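Local coordinates for protein potential RNA-dependent RNA polymerase (Human picobirnavirus, PDB 5I62) that catalyses RNA-templated RNA synthesis from ribonucleoside triphosphates, probably serving both transcription and genome replication of a small double-stranded RNA virus, at residues Pro63-Met66 with Glu67-Asp70; Asp406-Asp410 with Gly411-Gly415. All blocks are in the same frame, centred on the assembly; numbering follows the deposited sequence.

Overall arrangement
From the N terminus the chain first meets contact 1, at the start of helix 63-73. It closes no loop, since P63-M66 and E67-D70 are successive turns of one helix. Contact 2 comes far later, where the chain leaves strand 401-404 and doubles back in a tight hairpin before strand 416-417. The two neither nest nor cross. Their centres lie about 17 Å apart and their nearest atoms about 6 Å, with no direct touch; W62, just before the helix, packs edge-to-face with Y407, and L65 and Y407 both touch P458. Helix 63-73 also bonds to D395, W402 and S418, while contact 2 rests against helix 237-250.

Contact 1 (Pro63-Met66 with Glu67-Asp70); sequences PTLM and EFED
L65 and F68 both set CG anti to the backbone N (chi1 179° and 165°), which, with the leucine's second torsion, brings CD1 to within 3.8 Å of F68 CD2, an apolar meeting one helical turn apart at an oblique approach to the ring. E67 does the reverse: CG stands beside its own N, and a bend at chi2 folds the carboxylate back along the preceding turn. There OE2 comes 3.9 Å from T64 CG2, while OE1 lies 3.2 Å from P63 O, two acceptors with no hydrogen bond between them. On the M66 side the thioether chain is bent at chi2 and chi3, and its SD passes D70 OD1 at 4.1 Å.

Beneath these side chains run four consecutive i to i+4 bonds of the alpha-helix. The first is E67 N to P63 O at 3.0 Å, and the last, D70 N to M66 O, is 2.8 Å long and nearly straight at 169°.

Three polar side chains find their partners elsewhere in the fold. T64 OG1 bonds to D395 and W402, D70 OD1 to Y52 of helix 44-55, and the buried E69 carboxylate is shared among S418, T419, M420 N and H457. With several partners on both oxygens, E69 is probably ionised, and its position at the start of helix 419-427 would suit a negative charge. The chemistry thus divides this stretch into an apolar part, the L65-F68 pair with M66 packed against helix 44-55, and polar groups that tie it to strands 395-398 and 401-404, that same helix and the start of helix 419-427.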
loop_
_atom_site.group_PDB
_atom_site.type_symbol
_atom_site.label_atom_id
_atom_site.label_comp_id
_atom_site.label_asym_id
_atom_site.label_seq_id
_atom_site.Cartn_x
_atom_site.Cartn_y
_atom_site.Cartn_z
ATOM N N PRO A 63 19.640 20.466 -5.211
ATOM C CA PRO A 63 18.794 20.631 -6.402
ATOM C C PRO A 63 17.995 19.390 -6.780
ATOM O O PRO A 63 16.904 19.541 -7.340
ATOM C CB PRO A 63 19.799 21.002 -7.500
ATOM C CG PRO A 63 21.069 20.378 -7.063
ATOM C CD PRO A 63 21.076 20.478 -5.551
ATOM N N THR A 64 18.493 18.175 -6.520
ATOM C CA THR A 64 17.662 17.015 -6.816
ATOM C C THR A 64 16.528 16.858 -5.801
ATOM O O THR A 64 15.512 16.237 -6.128
ATOM C CB THR A 64 18.492 15.718 -6.904
ATOM O OG1 THR A 64 18.967 15.331 -5.607
ATOM C CG2 THR A 64 19.677 15.899 -7.855
ATOM N N LEU A 65 16.674 17.399 -4.586
ATOM C CA LEU A 65 15.537 17.437 -3.663
ATOM C C LEU A 65 14.467 18.393 -4.174
ATOM O O LEU A 65 13.265 18.119 -4.051
ATOM C CB LEU A 65 15.982 17.838 -2.256
ATOM C CG LEU A 65 14.844 17.932 -1.220
ATOM C CD1 LEU A 65 14.052 16.625 -1.120
ATOM C CD2 LEU A 65 15.362 18.324 0.140
ATOM N N MET A 66 14.893 19.519 -4.759
ATOM C CA MET A 66 13.949 20.448 -5.372
ATOM C C MET A 66 13.237 19.805 -6.557
ATOM O O MET A 66 12.028 19.996 -6.738
ATOM C CB MET A 66 14.671 21.728 -5.799
ATOM C CG MET A 66 13.764 22.838 -6.356
ATOM S SD MET A 66 12.482 23.418 -5.201
ATOM C CE MET A 66 13.443 23.695 -3.755
ATOM N N GLU A 67 13.966 19.038 -7.377
ATOM C CA GLU A 67 13.323 18.320 -8.478
ATOM C C GLU A 67 12.279 17.345 -7.965
ATOM O O GLU A 67 11.205 17.209 -8.558
ATOM C CB GLU A 67 14.347 17.550 -9.304
ATOM C CG GLU A 67 15.283 18.392 -10.110
ATOM C CD GLU A 67 16.645 17.716 -10.260
ATOM O OE1 GLU A 67 17.679 18.426 -10.237
ATOM O OE2 GLU A 67 16.680 16.463 -10.361
ATOM N N PHE A 68 12.609 16.623 -6.894
ATOM C CA PHE A 68 11.680 15.690 -6.261
ATOM C C PHE A 68 10.430 16.415 -5.779
ATOM O O PHE A 68 9.306 15.978 -6.040
ATOM C CB PHE A 68 12.424 14.999 -5.118
ATOM C CG PHE A 68 11.559 14.257 -4.127
ATOM C CD1 PHE A 68 11.126 12.968 -4.382
ATOM C CD2 PHE A 68 11.278 14.818 -2.893
ATOM C CE1 PHE A 68 10.380 12.267 -3.437
ATOM C CE2 PHE A 68 10.533 14.123 -1.948
ATOM C CZ PHE A 68 10.089 12.837 -2.230
ATOM N N GLU A 69 10.618 17.553 -5.111
ATOM C CA GLU A 69 9.500 18.361 -4.642
ATOM C C GLU A 69 8.662 18.889 -5.806
ATOM O O GLU A 69 7.427 18.837 -5.763
ATOM C CB GLU A 69 10.023 19.518 -3.793
ATOM C CG GLU A 69 10.555 19.124 -2.414
ATOM C CD GLU A 69 9.475 19.198 -1.340
ATOM O OE1 GLU A 69 8.278 19.173 -1.711
ATOM O OE2 GLU A 69 9.819 19.282 -0.135
ATOM N N ASP A 70 9.322 19.435 -6.840
ATOM C CA ASP A 70 8.631 19.913 -8.034
ATOM C C ASP A 70 7.814 18.811 -8.694
ATOM O O ASP A 70 6.682 19.041 -9.141
ATOM C CB ASP A 70 9.633 20.470 -9.048
ATOM C CG ASP A 70 10.073 21.886 -8.737
ATOM O OD1 ASP A 70 9.476 22.520 -7.842
ATOM O OD2 ASP A 70 11.013 22.371 -9.404
#

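Contact 2 (Asp406-Asp410 with Gly411-Gly415); sequences DYRVD and GMCVG
G411 faces R408 through two waters. One links G411 O to R408 NH1, lying in the guanidinium plane at its edge; the other accepts from G411 N at 3.0 Å and reaches R408 O only weakly. D410 and G411, both at positive phi, form the corners of a type I' turn.

M412 closes that turn, pairing with V409 as a single antiparallel hydrogen-bonded bridge: M412 N gives to V409 O at 3.0 Å, and V409 N returns a 2.9 Å bond to M412 O. That same oxygen also takes a weak bond from V414 N, across an inverse gamma turn centred on C413.

C413 lays SG over one face of the R408 guanidinium, 3.3 Å above its plane and offset toward the rim, with NE 3.4 Å from the sulfur. The arginine chain, extended from CG to NE, brings the group there; T405 O binds NE, and a salt bridge joins NH1 to D249.

With V414 CG1 anti to the carbonyl carbon (chi1 -66°), CG2 sits between the backbone N and that carbon, and from there meets the Y407 ring edge at CE1 (3.7 Å) and V409 CG2 at 3.8 Å. Y407 OH continues to Y456 O.

Two backbone bonds thus close this hairpin-like reversal, while R408, C413 N and G415 N fasten it to helix 237-250 through D249, T245 and D241; the D249 carboxylate probably offsets the arginine's charge.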
loop_
_atom_site.group_PDB
_atom_site.type_symbol
_atom_site.label_atom_id
_atom_site.label_comp_id
_atom_site.label_asym_id
_atom_site.label_seq_id
_atom_site.Cartn_x
_atom_site.Cartn_y
_atom_site.Cartn_z
ATOM N N ASP A 406 25.013 12.215 0.160
ATOM C CA ASP A 406 25.593 13.310 0.936
ATOM C C ASP A 406 24.654 13.872 2.003
ATOM O O ASP A 406 25.045 14.798 2.722
ATOM C CB ASP A 406 26.038 14.441 0.008
ATOM C CG ASP A 406 27.108 13.999 -0.971
ATOM O OD1 ASP A 406 27.925 13.130 -0.593
ATOM O OD2 ASP A 406 27.143 14.515 -2.105
ATOM N N TYR A 407 23.436 13.353 2.121
ATOM C CA TYR A 407 22.451 13.860 3.079
ATOM C C TYR A 407 22.275 12.808 4.167
ATOM O O TYR A 407 21.397 11.949 4.084
ATOM C CB TYR A 407 21.128 14.177 2.400
ATOM C CG TYR A 407 20.180 14.954 3.291
ATOM C CD1 TYR A 407 19.323 14.302 4.169
ATOM C CD2 TYR A 407 20.153 16.342 3.257
ATOM C CE1 TYR A 407 18.453 15.019 4.999
ATOM C CE2 TYR A 407 19.294 17.068 4.072
ATOM C CZ TYR A 407 18.450 16.400 4.943
ATOM O OH TYR A 407 17.602 17.121 5.745
ATOM N N ARG A 408 23.112 12.882 5.196
ATOM C CA ARG A 408 23.123 11.879 6.240
ATOM C C ARG A 408 22.960 12.553 7.588
ATOM O O ARG A 408 23.529 13.619 7.822
ATOM C CB ARG A 408 24.419 11.032 6.218
ATOM C CG ARG A 408 24.781 10.512 4.829
ATOM C CD ARG A 408 25.694 9.289 4.874
ATOM N NE ARG A 408 25.951 8.777 3.526
ATOM C CZ ARG A 408 26.466 7.581 3.262
ATOM N NH1 ARG A 408 26.800 6.767 4.258
ATOM N NH2 ARG A 408 26.653 7.201 2.000
ATOM N N VAL A 409 22.160 11.925 8.450
ATOM C CA VAL A 409 21.906 12.349 9.825
ATOM C C VAL A 409 22.335 11.203 10.731
ATOM O O VAL A 409 21.814 10.089 10.611
ATOM C CB VAL A 409 20.422 12.701 10.050
ATOM C CG1 VAL A 409 20.148 13.067 11.521
ATOM C CG2 VAL A 409 19.991 13.820 9.120
ATOM N N ASP A 410 23.292 11.470 11.626
ATOM C CA ASP A 410 23.948 10.426 12.421
ATOM C C ASP A 410 24.360 9.245 11.544
ATOM O O ASP A 410 24.187 8.081 11.904
ATOM C CB ASP A 410 23.068 9.964 13.584
ATOM C CG ASP A 410 22.882 11.045 14.643
ATOM O OD1 ASP A 410 23.728 11.965 14.711
ATOM O OD2 ASP A 410 21.895 10.975 15.411
ATOM N N GLY A 411 24.889 9.558 10.368
ATOM C CA GLY A 411 25.407 8.561 9.458
ATOM C C GLY A 411 24.389 7.847 8.591
ATOM O O GLY A 411 24.780 6.986 7.795
ATOM N N MET A 412 23.102 8.163 8.705
ATOM C CA MET A 412 22.086 7.473 7.914
ATOM C C MET A 412 21.581 8.366 6.786
ATOM O O MET A 412 21.330 9.555 6.995
ATOM C CB MET A 412 20.905 7.035 8.789
ATOM C CG MET A 412 21.271 6.064 9.914
ATOM S SD MET A 412 21.978 4.530 9.259
ATOM C CE MET A 412 22.668 3.816 10.756
ATOM N N CYS A 413 21.379 7.776 5.603
ATOM C CA CYS A 413 20.746 8.478 4.484
ATOM C C CYS A 413 19.239 8.505 4.726
ATOM O O CYS A 413 18.480 7.713 4.163
ATOM C CB CYS A 413 21.062 7.812 3.150
ATOM S SG CYS A 413 22.811 7.818 2.675
ATOM N N VAL A 414 18.810 9.445 5.576
ATOM C CA VAL A 414 17.413 9.494 6.002
ATOM C C VAL A 414 16.495 9.893 4.843
ATOM O O VAL A 414 16.881 10.633 3.936
ATOM C CB VAL A 414 17.237 10.460 7.188
ATOM C CG1 VAL A 414 17.959 9.938 8.417
ATOM C CG2 VAL A 414 17.758 11.846 6.824
ATOM N N GLY A 415 15.252 9.410 4.894
ATOM C CA GLY A 415 14.310 9.658 3.817
ATOM C C GLY A 415 13.579 10.982 3.995
ATOM O O GLY A 415 13.023 11.259 5.058
HETATM O O HOH W 1 19.444 10.811 2.534
HETATM O O HOH W 2 27.473 6.539 6.921
HETATM O O HOH W 3 25.991 12.252 9.571
#